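Glucosamine-6-phosphate deaminase (PDB 2BKX) is an alpha/beta enzyme with a Rossmann-like fold that holds fructose -6-phosphate in a pocket lined largely by loops. Local coordinates at residues M4-Y9 against S13-R18; I19-I24 against R45-L50; T62-D67 against D121-T126; G140-G145 against Q185-S190; L195-K200 against E204-L209. All coordinates share one frame; numbering follows the deposited sequence.

Interaction 1 (M4-Y9 against S13-R18); sequences MECQTY and SQIAAR
With its CG anti to the backbone N (chi1 -179°), Tyr9 carries its ring alongside the first helical turn to Ser13, whose OG stands beside its own backbone N (chi1 -64°), a torsion that turns the hydroxyl back along the helix to Tyr9 O. That carbonyl oxygen is gripped twice. Ser13 N donates to Tyr9 O at 2.9 Å (N-H...O 155°), and Ser13 OG donates to the same oxygen, also at 2.9 Å, from the opposite face of its plane. The hydroxyl also sits over one face of the ring, offset toward the rim, with OG 3.6 Å from Tyr9 CE2. Farther along, Ile15 CD1 meets Cys6 SG at 4.1 Å; its tip-to-tip approach to Met4 SD is less certain, because Met4 has two conformers. Thr8 N-caps the helix through Glu11 N, and Tyr9 OH is bonded to Thr39 O and Gly42 N. The contact thus folds helix 9-26 back on strand 2-6, which runs parallel to strand 229-234, and Ile15 also packs on Leu232 of that neighbour.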
# COMPACT_ATOMS: atom_id res chain seq x y z
N MET A 4 11.19 -12.07 -5.97
CA MET A 4 11.44 -12.02 -7.41
C MET A 4 12.27 -10.74 -7.69
O MET A 4 11.76 -9.63 -7.50
CB MET A 4 10.09 -11.88 -8.10
CG MET A 4 9.66 -12.94 -9.09
SD MET A 4 9.50 -12.18 -10.74
CE MET A 4 8.64 -13.46 -11.63
N GLU A 5 13.53 -10.88 -8.11
CA GLU A 5 14.31 -9.74 -8.55
C GLU A 5 13.86 -9.39 -9.96
O GLU A 5 13.65 -10.25 -10.82
CB GLU A 5 15.84 -10.01 -8.51
CG GLU A 5 16.67 -8.70 -8.31
CD GLU A 5 18.16 -8.96 -8.01
OE1 GLU A 5 18.49 -9.67 -7.04
OE2 GLU A 5 18.99 -8.39 -8.75
N CYS A 6 13.68 -8.10 -10.18
CA CYS A 6 13.23 -7.52 -11.44
C CYS A 6 14.38 -6.68 -11.97
O CYS A 6 15.05 -6.00 -11.21
CB CYS A 6 12.01 -6.60 -11.20
SG CYS A 6 10.61 -7.54 -10.49
N GLN A 7 14.58 -6.69 -13.29
CA GLN A 7 15.70 -5.99 -13.91
C GLN A 7 15.55 -4.48 -13.82
O GLN A 7 16.55 -3.74 -13.70
CB GLN A 7 15.77 -6.37 -15.39
CG GLN A 7 17.09 -6.89 -15.85
CD GLN A 7 17.05 -7.38 -17.32
OE1 GLN A 7 17.62 -6.74 -18.20
NE2 GLN A 7 16.35 -8.50 -17.57
N THR A 8 14.30 -4.01 -13.87
CA THR A 8 13.99 -2.61 -13.93
C THR A 8 12.69 -2.35 -13.18
O THR A 8 11.89 -3.26 -12.97
CB THR A 8 13.76 -2.11 -15.37
OG1 THR A 8 12.62 -2.80 -15.90
CG2 THR A 8 14.95 -2.39 -16.26
N TYR A 9 12.46 -1.08 -12.85
CA TYR A 9 11.18 -0.61 -12.32
C TYR A 9 10.03 -0.93 -13.28
O TYR A 9 8.92 -1.25 -12.86
CB TYR A 9 11.26 0.90 -12.06
CG TYR A 9 10.00 1.48 -11.48
CD1 TYR A 9 9.64 1.24 -10.19
CD2 TYR A 9 9.15 2.25 -12.25
CE1 TYR A 9 8.47 1.77 -9.65
CE2 TYR A 9 7.99 2.77 -11.76
CZ TYR A 9 7.65 2.56 -10.44
OH TYR A 9 6.49 3.08 -9.92
N SER A 13 6.79 -3.17 -12.43
CA SER A 13 5.46 -2.65 -12.62
C SER A 13 4.60 -3.53 -13.53
O SER A 13 3.39 -3.69 -13.28
CB SER A 13 5.57 -1.25 -13.22
OG SER A 13 6.21 -0.34 -12.30
N GLN A 14 5.21 -4.09 -14.58
CA GLN A 14 4.50 -5.03 -15.45
C GLN A 14 4.02 -6.25 -14.67
O GLN A 14 2.86 -6.69 -14.81
CB GLN A 14 5.41 -5.45 -16.62
CG GLN A 14 4.81 -6.51 -17.56
CD GLN A 14 5.84 -7.40 -18.30
OE1 GLN A 14 5.58 -7.84 -19.44
NE2 GLN A 14 6.96 -7.69 -17.66
N ILE A 15 4.93 -6.85 -13.93
CA ILE A 15 4.62 -8.06 -13.18
C ILE A 15 3.57 -7.78 -12.11
O ILE A 15 2.62 -8.54 -11.96
CB ILE A 15 5.91 -8.66 -12.55
CG1 ILE A 15 6.86 -9.08 -13.66
CG2 ILE A 15 5.55 -9.82 -11.63
CD1 ILE A 15 8.24 -9.50 -13.21
N ALA A 16 3.69 -6.65 -11.43
CA ALA A 16 2.70 -6.29 -10.40
C ALA A 16 1.33 -6.08 -11.00
O ALA A 16 0.32 -6.49 -10.43
CB ALA A 16 3.19 -5.02 -9.67
N ALA A 17 1.27 -5.39 -12.13
CA ALA A 17 -0.00 -5.17 -12.78
C ALA A 17 -0.62 -6.49 -13.22
O ALA A 17 -1.83 -6.69 -13.09
CB ALA A 17 0.15 -4.22 -13.93
N ARG A 18 0.21 -7.39 -13.71
CA ARG A 18 -0.30 -8.70 -14.14
C ARG A 18 -0.88 -9.50 -12.98
O ARG A 18 -1.98 -10.10 -13.09
CB ARG A 18 0.81 -9.46 -14.87
CG ARG A 18 0.43 -10.87 -15.33
CD ARG A 18 -0.74 -10.87 -16.29
NE ARG A 18 -0.39 -10.14 -17.49
CZ ARG A 18 -1.25 -9.71 -18.39
NH1 ARG A 18 -2.55 -9.88 -18.21
NH2 ARG A 18 -0.80 -9.06 -19.46

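Interaction 2 (I19-I24 against R45-L50)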
# COMPACT_ATOMS: atom_id res chain seq x y z
N ILE A 19 -0.18 -9.52 -11.84
CA ILE A 19 -0.66 -10.23 -10.66
C ILE A 19 -1.97 -9.64 -10.16
O ILE A 19 -2.93 -10.37 -9.81
CB ILE A 19 0.37 -10.23 -9.53
CG1 ILE A 19 1.60 -11.09 -9.92
CG2 ILE A 19 -0.24 -10.68 -8.21
CD1 ILE A 19 2.83 -10.88 -9.06
N THR A 20 -2.06 -8.30 -10.18
CA THR A 20 -3.29 -7.64 -9.75
C THR A 20 -4.43 -7.97 -10.74
O THR A 20 -5.55 -8.23 -10.35
CB THR A 20 -3.06 -6.12 -9.63
OG1 THR A 20 -1.94 -5.90 -8.76
CG2 THR A 20 -4.25 -5.42 -9.04
N ALA A 21 -4.13 -7.88 -12.04
CA ALA A 21 -5.11 -8.24 -13.06
C ALA A 21 -5.60 -9.68 -12.90
O ALA A 21 -6.78 -9.97 -13.05
CB ALA A 21 -4.54 -8.06 -14.42
N ASP A 22 -4.69 -10.58 -12.58
CA ASP A 22 -5.06 -11.98 -12.32
C ASP A 22 -6.10 -12.06 -11.21
O ASP A 22 -7.07 -12.82 -11.28
CB ASP A 22 -3.82 -12.81 -11.91
CG ASP A 22 -2.92 -13.16 -13.05
OD1 ASP A 22 -3.33 -13.10 -14.24
OD2 ASP A 22 -1.77 -13.57 -12.78
N THR A 23 -5.91 -11.26 -10.16
CA THR A 23 -6.84 -11.30 -9.01
C THR A 23 -8.22 -10.81 -9.44
O THR A 23 -9.26 -11.40 -9.11
CB THR A 23 -6.30 -10.38 -7.90
OG1 THR A 23 -4.96 -10.81 -7.54
CG2 THR A 23 -7.20 -10.39 -6.68
N ILE A 24 -8.22 -9.75 -10.23
CA ILE A 24 -9.45 -9.16 -10.73
C ILE A 24 -10.22 -10.11 -11.66
O ILE A 24 -11.44 -10.17 -11.63
CB ILE A 24 -9.14 -7.83 -11.49
CG1 ILE A 24 -8.60 -6.75 -10.55
CG2 ILE A 24 -10.37 -7.31 -12.25
CD1 ILE A 24 -7.99 -5.57 -11.31
N ARG A 45 -0.21 2.70 -13.82
CA ARG A 45 -0.15 3.03 -15.23
C ARG A 45 -0.33 1.77 -16.09
O ARG A 45 -1.07 1.78 -17.10
CB ARG A 45 1.18 3.69 -15.57
CG ARG A 45 1.30 5.15 -15.22
CD ARG A 45 2.51 5.79 -15.85
NE ARG A 45 3.76 5.26 -15.31
CZ ARG A 45 4.42 5.75 -14.27
NH1 ARG A 45 3.94 6.78 -13.61
NH2 ARG A 45 5.56 5.21 -13.91
N GLN A 46 0.33 0.67 -15.72
CA GLN A 46 0.19 -0.53 -16.50
C GLN A 46 -1.17 -1.18 -16.38
O GLN A 46 -1.64 -1.75 -17.34
CB GLN A 46 1.34 -1.53 -16.28
CG GLN A 46 2.68 -0.95 -16.57
CD GLN A 46 2.74 -0.42 -18.01
OE1 GLN A 46 2.52 -1.20 -18.95
NE2 GLN A 46 2.91 0.89 -18.17
N LEU A 47 -1.81 -1.13 -15.20
CA LEU A 47 -3.21 -1.57 -15.07
C LEU A 47 -4.17 -0.84 -15.98
O LEU A 47 -5.03 -1.47 -16.61
CB LEU A 47 -3.74 -1.40 -13.63
CG LEU A 47 -3.28 -2.53 -12.76
CD1 LEU A 47 -3.50 -2.18 -11.32
CD2 LEU A 47 -4.01 -3.88 -13.11
N ILE A 48 -3.99 0.47 -16.07
CA ILE A 48 -4.79 1.28 -16.97
C ILE A 48 -4.50 0.88 -18.42
O ILE A 48 -5.42 0.80 -19.23
CB ILE A 48 -4.55 2.78 -16.73
CG1 ILE A 48 -5.07 3.16 -15.35
CG2 ILE A 48 -5.25 3.62 -17.80
CD1 ILE A 48 -4.52 4.49 -14.89
N ARG A 49 -3.26 0.61 -18.75
CA ARG A 49 -2.96 0.15 -20.09
C ARG A 49 -3.69 -1.14 -20.40
O ARG A 49 -4.21 -1.27 -21.51
CB ARG A 49 -1.47 -0.06 -20.19
CG ARG A 49 -0.75 1.16 -20.65
CD ARG A 49 -0.71 1.22 -22.19
NE ARG A 49 0.20 2.26 -22.61
CZ ARG A 49 -0.13 3.53 -22.81
NH1 ARG A 49 -1.39 3.95 -22.66
NH2 ARG A 49 0.80 4.40 -23.17
N LEU A 50 -3.69 -2.09 -19.47
CA LEU A 50 -4.36 -3.38 -19.69
C LEU A 50 -5.87 -3.20 -19.89
O LEU A 50 -6.53 -3.96 -20.61
CB LEU A 50 -4.09 -4.35 -18.54
CG LEU A 50 -2.65 -4.80 -18.35
CD1 LEU A 50 -2.59 -5.73 -17.17
CD2 LEU A 50 -2.07 -5.41 -19.61
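Along residues 19-24, Thr20 is the first to touch the other helix, turning its methyl to Leu47: CG2 lies 4.0 Å from Leu47 CD1, and the two side chains cross at about a right angle. The torsion behind this (chi1 -54°) places CG2 anti to the backbone N and OG1 beside it, where the hydroxyl is bonded to Ala16 O one turn back. The polar branch is therefore satisfied within its own helix while the apolar branch faces the neighbour. Ala21 follows at the point where the backbones come nearest, its CA 7.2 Å from that of Leu47. The second branch of Leu47 reaches this residue, with CD2 4.1 Å from Ala21 N, so the forked end of the leucine spans two successive residues. The methyl of Ala21 also meets the next turn, CB standing 4.1 Å from Leu50 CD1. One turn on, Ile24 approaches more loosely, CD1 being 4.7 Å from Leu47 CD2. The segment axes pass 10.7 Å apart at a crossing angle of -50°, near the value of a common class of helix-helix packing, and the pairs that meet are van der Waals contacts. Helix 9-26 lies between helix 41-53 and the sheet: Thr20 touches Leu130 of strand 128-131, while Thr23 and Ile24 touch Leu32 of strand 31-34.

Interaction 3 (T62-D67 against D121-T126). With F6R (fructose -6-phosphate), chain C.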
# COMPACT_ATOMS: atom_id res chain seq x y z
N THR A 62 -14.03 -4.03 -5.67
CA THR A 62 -14.03 -3.15 -4.50
C THR A 62 -12.59 -2.91 -4.12
O THR A 62 -11.79 -3.81 -4.24
CB THR A 62 -14.78 -3.82 -3.32
OG1 THR A 62 -16.14 -4.07 -3.72
CG2 THR A 62 -14.74 -2.98 -2.08
N THR A 63 -12.28 -1.70 -3.63
CA THR A 63 -10.92 -1.46 -3.13
C THR A 63 -10.92 -0.83 -1.75
O THR A 63 -11.84 -0.06 -1.40
CB THR A 63 -10.11 -0.58 -4.11
OG1 THR A 63 -10.61 0.75 -4.15
CG2 THR A 63 -10.15 -1.15 -5.51
N VAL A 64 -9.85 -1.15 -1.00
CA VAL A 64 -9.59 -0.51 0.29
C VAL A 64 -8.13 -0.06 0.27
O VAL A 64 -7.23 -0.81 -0.14
CB VAL A 64 -9.87 -1.43 1.51
CG1 VAL A 64 -11.35 -1.70 1.59
CG2 VAL A 64 -9.14 -2.73 1.43
N ASN A 65 -7.89 1.18 0.69
CA ASN A 65 -6.54 1.70 0.74
C ASN A 65 -5.95 1.57 2.14
O ASN A 65 -6.66 1.58 3.15
CB ASN A 65 -6.49 3.16 0.28
CG ASN A 65 -6.05 3.30 -1.14
OD1 ASN A 65 -4.87 3.71 -1.42
ND2 ASN A 65 -6.89 2.92 -2.05
N LEU A 66 -4.63 1.47 2.18
CA LEU A 66 -3.90 1.34 3.43
C LEU A 66 -4.07 2.51 4.37
O LEU A 66 -4.16 2.34 5.58
CB LEU A 66 -2.40 1.17 3.16
CG LEU A 66 -1.94 -0.16 2.60
CD1 LEU A 66 -0.52 -0.08 2.06
CD2 LEU A 66 -2.00 -1.23 3.66
N ASP A 67 -4.03 3.72 3.82
CA ASP A 67 -3.78 4.86 4.68
C ASP A 67 -4.24 6.18 4.10
O ASP A 67 -4.56 6.30 2.92
CB ASP A 67 -2.29 4.91 5.12
CG ASP A 67 -1.32 4.61 4.07
OD1 ASP A 67 -0.32 3.99 4.51
OD2 ASP A 67 -1.47 4.98 2.86
N ASP A 121 -13.63 -5.76 7.41
CA ASP A 121 -14.13 -7.08 7.80
C ASP A 121 -15.39 -7.45 7.05
O ASP A 121 -15.52 -8.58 6.56
CB ASP A 121 -14.39 -7.15 9.29
CG ASP A 121 -14.86 -8.54 9.74
OD1 ASP A 121 -14.00 -9.32 10.14
OD2 ASP A 121 -16.06 -8.85 9.68
N SER A 122 -16.29 -6.50 6.91
CA SER A 122 -17.56 -6.77 6.26
C SER A 122 -17.41 -7.09 4.77
O SER A 122 -18.25 -7.78 4.17
CB SER A 122 -18.53 -5.62 6.45
OG SER A 122 -18.28 -4.59 5.51
N LEU A 123 -16.33 -6.60 4.18
CA LEU A 123 -16.07 -6.87 2.77
C LEU A 123 -15.57 -8.27 2.53
O LEU A 123 -15.48 -8.69 1.38
CB LEU A 123 -15.10 -5.84 2.20
CG LEU A 123 -15.60 -4.41 2.22
CD1 LEU A 123 -14.45 -3.44 1.84
CD2 LEU A 123 -16.78 -4.25 1.32
N GLY A 124 -15.24 -8.98 3.59
CA GLY A 124 -14.63 -10.28 3.48
C GLY A 124 -13.12 -10.25 3.49
O GLY A 124 -12.49 -11.19 3.06
N ASP A 125 -12.52 -9.17 3.99
CA ASP A 125 -11.07 -8.97 3.99
C ASP A 125 -10.65 -8.73 2.53
O ASP A 125 -11.49 -8.76 1.62
CB ASP A 125 -10.25 -10.15 4.55
CG ASP A 125 -10.83 -10.77 5.83
OD1 ASP A 125 -11.17 -10.04 6.79
OD2 ASP A 125 -10.88 -12.03 5.88
N THR A 126 -9.36 -8.49 2.28
CA THR A 126 -8.87 -8.35 0.90
C THR A 126 -8.48 -9.67 0.21
O THR A 126 -7.96 -10.61 0.87
CB THR A 126 -7.70 -7.35 0.88
OG1 THR A 126 -6.61 -7.90 1.64
CG2 THR A 126 -8.12 -6.03 1.47
C1 F6R C . 1.50 3.31 0.89
C2 F6R C . 2.07 3.16 2.29
C3 F6R C . 3.53 3.39 2.69
C4 F6R C . 4.50 3.42 1.50
C5 F6R C . 5.96 3.62 1.90
C6 F6R C . 6.87 3.70 0.68
O1 F6R C . 0.07 3.43 0.90
O2 F6R C . 1.30 2.78 3.14
O3 F6R C . 3.95 2.31 3.51
O4 F6R C . 4.38 2.19 0.79
O5 F6R C . 6.13 4.77 2.72
O6 F6R C . 6.55 4.89 -0.06
P F6R C . 7.18 5.10 -1.51
O1P F6R C . 6.54 4.08 -2.41
O2P F6R C . 8.66 4.83 -1.36
O3P F6R C . 6.86 6.50 -1.92
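O1 of fructose -6-phosphate donates to Asp67 OD2 at 2.9 Å, in the one of two Asp67 conformers described. Next to it, Leu66 CD1 comes within 3.6 Å of the ligand's O2. At the other end of this strand the partner is residues 121-126. Leu123 CD1 lies 3.6 Å from Val64 CG1, the two side chains sliding past each other in opposite directions, and 4.0 Å from Thr62 CG2. Thr126 adds a tight touch, its CG2 only 3.5 Å from Val64 CG2. Its chi1 of 64° sends that methyl to the valine while OG1 bonds with Ser190 OG. Gly124, the first residue to leave helical angles after helix 109-122, forms a Schellman motif at positive phi (92°), with its N bonded to Asp121 O at 3.0 Å. The chemistry is divided: both threonines give methyls to the contact and hydroxyls to outside partners, Arg98 for Thr62, which implies cohesion by dispersion and burial, whereas the carboxylate of Asp67 accepts a hydrogen bond from the ligand.

Interaction 4 (G140-G145 against Q185-S190); sequences GFNEPG and QTILSS. With F6R (fructose -6-phosphate), chain C.
The amide of Asn142 and the side chain of Ile187 come at each other from opposite directions, Asn142 ND2 stopping 3.9 Å from Ile187 CD1. This nitrogen is bonded to Ile139 O and to Met182 O, two acceptors that should fix the rotation of the amide. The other flat group, the Phe141 ring, meets the ligand obliquely, its CE2 4.4 Å from C3 of fructose -6-phosphate, and also rests on Val155 and Ala179. Ile187 CD1 reaches the backbone too, lying 4.3 Å from Gly140 N; with CG1 beside the backbone N (chi1 -67°), the isoleucine extends from its helix to the loop. The loop follows strand 128-131 of the Rossmann-like sheet, and helix 184-188 precedes strand 193-197, which pairs in parallel with strand 128-131. Ile187 touches Leu131 as well, so one side chain of helix 184-188 touches both the strand and the loop. Gly140, at positive phi (51°), turns its carbonyl to the pocket, where O3 of fructose -6-phosphate donates to Gly140 O at 2.7 Å. A second-shell link lies close by: Glu143 OE1 is bonded to His138 ND1, and His138 NE2 is bonded to the ligand.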
# COMPACT_ATOMS: atom_id res chain seq x y z
N GLY A 140 2.12 0.00 5.44
CA GLY A 140 1.19 1.09 5.69
C GLY A 140 1.94 2.22 6.38
O GLY A 140 3.08 2.50 6.02
N PHE A 141 1.34 2.82 7.41
CA PHE A 141 2.10 3.71 8.30
C PHE A 141 2.28 3.11 9.69
O PHE A 141 2.33 3.81 10.73
CB PHE A 141 1.51 5.11 8.36
CG PHE A 141 1.74 5.96 7.13
CD1 PHE A 141 0.73 6.77 6.70
CD2 PHE A 141 2.97 6.00 6.45
CE1 PHE A 141 0.92 7.66 5.62
CE2 PHE A 141 3.15 6.85 5.35
CZ PHE A 141 2.13 7.68 4.95
N ASN A 142 2.41 1.78 9.71
CA ASN A 142 2.79 1.06 10.93
C ASN A 142 4.28 1.16 11.13
O ASN A 142 5.04 0.47 10.44
CB ASN A 142 2.35 -0.40 10.84
CG ASN A 142 0.87 -0.54 10.69
OD1 ASN A 142 0.13 -0.39 11.67
ND2 ASN A 142 0.42 -0.85 9.49
N GLU A 143 4.68 2.11 11.99
CA GLU A 143 6.09 2.41 12.20
C GLU A 143 6.72 1.40 13.15
O GLU A 143 6.02 0.67 13.86
CB GLU A 143 6.26 3.82 12.75
CG GLU A 143 5.70 4.93 11.86
CD GLU A 143 6.54 5.35 10.69
OE1 GLU A 143 7.33 4.54 10.16
OE2 GLU A 143 6.47 6.54 10.26
N PRO A 144 8.06 1.37 13.21
CA PRO A 144 8.71 0.49 14.17
C PRO A 144 8.16 0.60 15.57
O PRO A 144 7.86 1.70 16.06
CB PRO A 144 10.17 0.95 14.09
CG PRO A 144 10.32 1.41 12.68
CD PRO A 144 9.03 2.08 12.36
N GLY A 145 7.96 -0.57 16.17
CA GLY A 145 7.36 -0.67 17.47
C GLY A 145 5.88 -1.00 17.48
O GLY A 145 5.30 -1.17 18.55
N GLN A 185 -2.26 -6.43 11.64
CA GLN A 185 -3.17 -7.55 11.55
C GLN A 185 -4.17 -7.36 10.40
O GLN A 185 -4.55 -8.31 9.72
CB GLN A 185 -3.90 -7.79 12.87
CG GLN A 185 -4.87 -8.93 12.82
CD GLN A 185 -4.21 -10.25 12.58
OE1 GLN A 185 -3.51 -10.74 13.43
NE2 GLN A 185 -4.48 -10.86 11.43
N THR A 186 -4.59 -6.12 10.17
CA THR A 186 -5.47 -5.83 9.04
C THR A 186 -4.83 -6.27 7.71
O THR A 186 -5.46 -6.88 6.83
CB THR A 186 -5.79 -4.31 8.95
OG1 THR A 186 -5.97 -3.76 10.26
CG2 THR A 186 -7.03 -4.09 8.12
N ILE A 187 -3.54 -5.96 7.58
CA ILE A 187 -2.77 -6.35 6.39
C ILE A 187 -2.59 -7.88 6.29
O ILE A 187 -2.82 -8.50 5.23
CB ILE A 187 -1.42 -5.62 6.40
CG1 ILE A 187 -1.63 -4.11 6.20
CG2 ILE A 187 -0.41 -6.24 5.38
CD1 ILE A 187 -0.41 -3.27 6.53
N LEU A 188 -2.24 -8.51 7.41
CA LEU A 188 -1.99 -9.95 7.45
C LEU A 188 -3.23 -10.77 7.17
O LEU A 188 -3.13 -11.92 6.78
CB LEU A 188 -1.41 -10.37 8.78
CG LEU A 188 0.03 -9.97 9.03
CD1 LEU A 188 0.42 -10.30 10.45
CD2 LEU A 188 1.00 -10.63 8.04
N SER A 189 -4.43 -10.20 7.37
CA SER A 189 -5.67 -10.89 7.04
C SER A 189 -5.94 -11.04 5.55
O SER A 189 -6.84 -11.76 5.17
CB SER A 189 -6.81 -10.20 7.75
OG SER A 189 -6.67 -10.38 9.15
N SER A 190 -5.16 -10.37 4.71
CA SER A 190 -5.33 -10.50 3.28
C SER A 190 -5.10 -11.93 2.86
O SER A 190 -4.23 -12.62 3.43
CB SER A 190 -4.35 -9.64 2.54
OG SER A 190 -4.63 -9.68 1.14
C1 F6R C . 1.50 3.31 0.89
C2 F6R C . 2.07 3.16 2.29
C3 F6R C . 3.53 3.39 2.69
C4 F6R C . 4.50 3.42 1.50
C5 F6R C . 5.96 3.62 1.90
C6 F6R C . 6.87 3.70 0.68
O1 F6R C . 0.07 3.43 0.90
O2 F6R C . 1.30 2.78 3.14
O3 F6R C . 3.95 2.31 3.51
O4 F6R C . 4.38 2.19 0.79
O5 F6R C . 6.13 4.77 2.72
O6 F6R C . 6.55 4.89 -0.06
P F6R C . 7.18 5.10 -1.51
O1P F6R C . 6.54 4.08 -2.41
O2P F6R C . 8.66 4.83 -1.36
O3P F6R C . 6.86 6.50 -1.92

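Interaction 5 (L195-K200 against E204-L209); sequences LLISGK and EAVRKL
Leu195 and Leu209 reach toward each other tip to tip, CD2 to CD2 at 3.9 Å. Both hold CG anti to the backbone N (chi1 172° and -179°), which extends each chain across the gap between strand and helix. Ile197 and Val206 meet differently, crossing obliquely: Val206 CG2 is received between the two branches of the isoleucine, 3.6 Å from Ile197 CG2 and 3.9 Å from Ile197 CD1. The same CD1 lies 4.3 Å from Leu209 CD2, so the two pairs join in one apolar cluster. Beyond the strand a water accepts from Glu204 N at 2.9 Å; its link to Lys200 O, at 3.2 Å, is less certain. The segment axes are 10.9 Å apart with their directions at 137°, as expected when a helix runs back over its strand. Here helix 203-211 connects strand 193-197 to the parallel strand 229-234, and Val206 also touches Ile233. Leu196, between the two strand residues of the cluster, packs instead on Ala16 of helix 9-26, so helices cover both faces of the strand.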
# COMPACT_ATOMS: atom_id res chain seq x y z
N LEU A 195 4.24 -7.18 -2.19
CA LEU A 195 5.11 -6.13 -1.68
C LEU A 195 6.04 -5.70 -2.81
O LEU A 195 6.76 -6.51 -3.39
CB LEU A 195 5.89 -6.61 -0.45
CG LEU A 195 6.98 -5.69 0.07
CD1 LEU A 195 6.44 -4.36 0.51
CD2 LEU A 195 7.71 -6.37 1.20
N LEU A 196 6.02 -4.40 -3.11
CA LEU A 196 6.80 -3.81 -4.19
C LEU A 196 7.92 -2.95 -3.58
O LEU A 196 7.67 -2.12 -2.73
CB LEU A 196 5.91 -2.90 -5.04
CG LEU A 196 4.63 -3.52 -5.57
CD1 LEU A 196 3.81 -2.53 -6.38
CD2 LEU A 196 4.95 -4.78 -6.36
N ILE A 197 9.13 -3.11 -4.10
CA ILE A 197 10.29 -2.41 -3.57
C ILE A 197 11.19 -1.99 -4.71
O ILE A 197 11.71 -2.84 -5.45
CB ILE A 197 11.09 -3.25 -2.56
CG1 ILE A 197 10.19 -3.93 -1.54
CG2 ILE A 197 12.06 -2.29 -1.82
CD1 ILE A 197 10.91 -4.82 -0.53
N SER A 198 11.44 -0.68 -4.77
CA SER A 198 12.22 -0.10 -5.87
C SER A 198 13.18 0.99 -5.38
O SER A 198 12.82 1.83 -4.59
CB SER A 198 11.27 0.53 -6.93
OG SER A 198 12.00 1.20 -7.93
N GLY A 199 14.39 0.94 -5.90
CA GLY A 199 15.33 2.03 -5.72
C GLY A 199 16.29 1.87 -4.56
O GLY A 199 16.02 1.17 -3.59
N LYS A 200 17.42 2.58 -4.68
CA LYS A 200 18.49 2.53 -3.68
C LYS A 200 18.07 2.92 -2.26
O LYS A 200 18.63 2.41 -1.27
CB LYS A 200 19.63 3.45 -4.17
CG LYS A 200 20.87 3.48 -3.36
CD LYS A 200 21.97 4.22 -4.14
CE LYS A 200 22.93 4.97 -3.20
NZ LYS A 200 23.42 6.22 -3.85
N GLU A 204 18.65 -0.91 2.23
CA GLU A 204 18.85 -1.35 3.62
C GLU A 204 17.63 -2.10 4.16
O GLU A 204 17.78 -3.11 4.86
CB GLU A 204 19.23 -0.16 4.52
CG GLU A 204 20.62 0.38 4.19
CD GLU A 204 20.95 1.71 4.84
OE1 GLU A 204 20.46 2.00 5.95
OE2 GLU A 204 21.72 2.45 4.20
N ALA A 205 16.43 -1.62 3.82
CA ALA A 205 15.21 -2.31 4.24
C ALA A 205 15.12 -3.70 3.60
O ALA A 205 14.72 -4.67 4.24
CB ALA A 205 13.99 -1.49 3.96
N VAL A 206 15.49 -3.80 2.33
CA VAL A 206 15.49 -5.11 1.67
C VAL A 206 16.42 -6.08 2.41
O VAL A 206 16.08 -7.23 2.65
CB VAL A 206 15.88 -4.99 0.18
CG1 VAL A 206 16.21 -6.34 -0.43
CG2 VAL A 206 14.75 -4.32 -0.60
N ARG A 207 17.62 -5.60 2.74
CA ARG A 207 18.56 -6.44 3.48
C ARG A 207 17.97 -6.96 4.78
O ARG A 207 18.05 -8.15 5.08
CB ARG A 207 19.86 -5.68 3.75
CG ARG A 207 20.94 -6.53 4.39
CD ARG A 207 22.16 -5.69 4.73
NE ARG A 207 23.20 -6.44 5.42
CZ ARG A 207 24.12 -7.16 4.80
NH1 ARG A 207 25.03 -7.84 5.50
NH2 ARG A 207 24.14 -7.21 3.47
N LYS A 208 17.36 -6.07 5.55
CA LYS A 208 16.76 -6.48 6.82
C LYS A 208 15.60 -7.46 6.59
O LYS A 208 15.43 -8.43 7.33
CB LYS A 208 16.28 -5.27 7.65
CG LYS A 208 17.41 -4.44 8.24
CD LYS A 208 16.89 -3.39 9.24
CE LYS A 208 18.00 -2.52 9.80
NZ LYS A 208 17.52 -1.58 10.85
N LEU A 209 14.77 -7.22 5.58
CA LEU A 209 13.66 -8.11 5.30
C LEU A 209 14.16 -9.52 4.99
O LEU A 209 13.70 -10.54 5.55
CB LEU A 209 12.81 -7.56 4.13
CG LEU A 209 11.62 -8.41 3.77
CD1 LEU A 209 10.61 -8.41 4.95
CD2 LEU A 209 11.01 -7.89 2.50
O HOH W 1 19.03 1.96 1.85

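Overall arrangement
From the N terminus, interaction 1 closes a short turn from strand 2-6 into helix 9-26, and interaction 2 ties the same helix to helix 41-53, closing a loop of 20 residues that holds strand 31-34; the two touch through Ala17 and Leu47. Interaction 3 closes a longer loop of 53 residues, and interaction 4 one of 39. Their centres are 13 Å apart, they meet at Thr126 and Ser190, and both touch fructose -6-phosphate. Interaction 5 closes another short turn, from strand 193-197 to helix 203-211. All five follow in series, none nesting or crossing. Contacts far apart in sequence meet in space: interactions 1 and 5 touch where Tyr9 meets Ser198, and both reach the sheet shared with interaction 3.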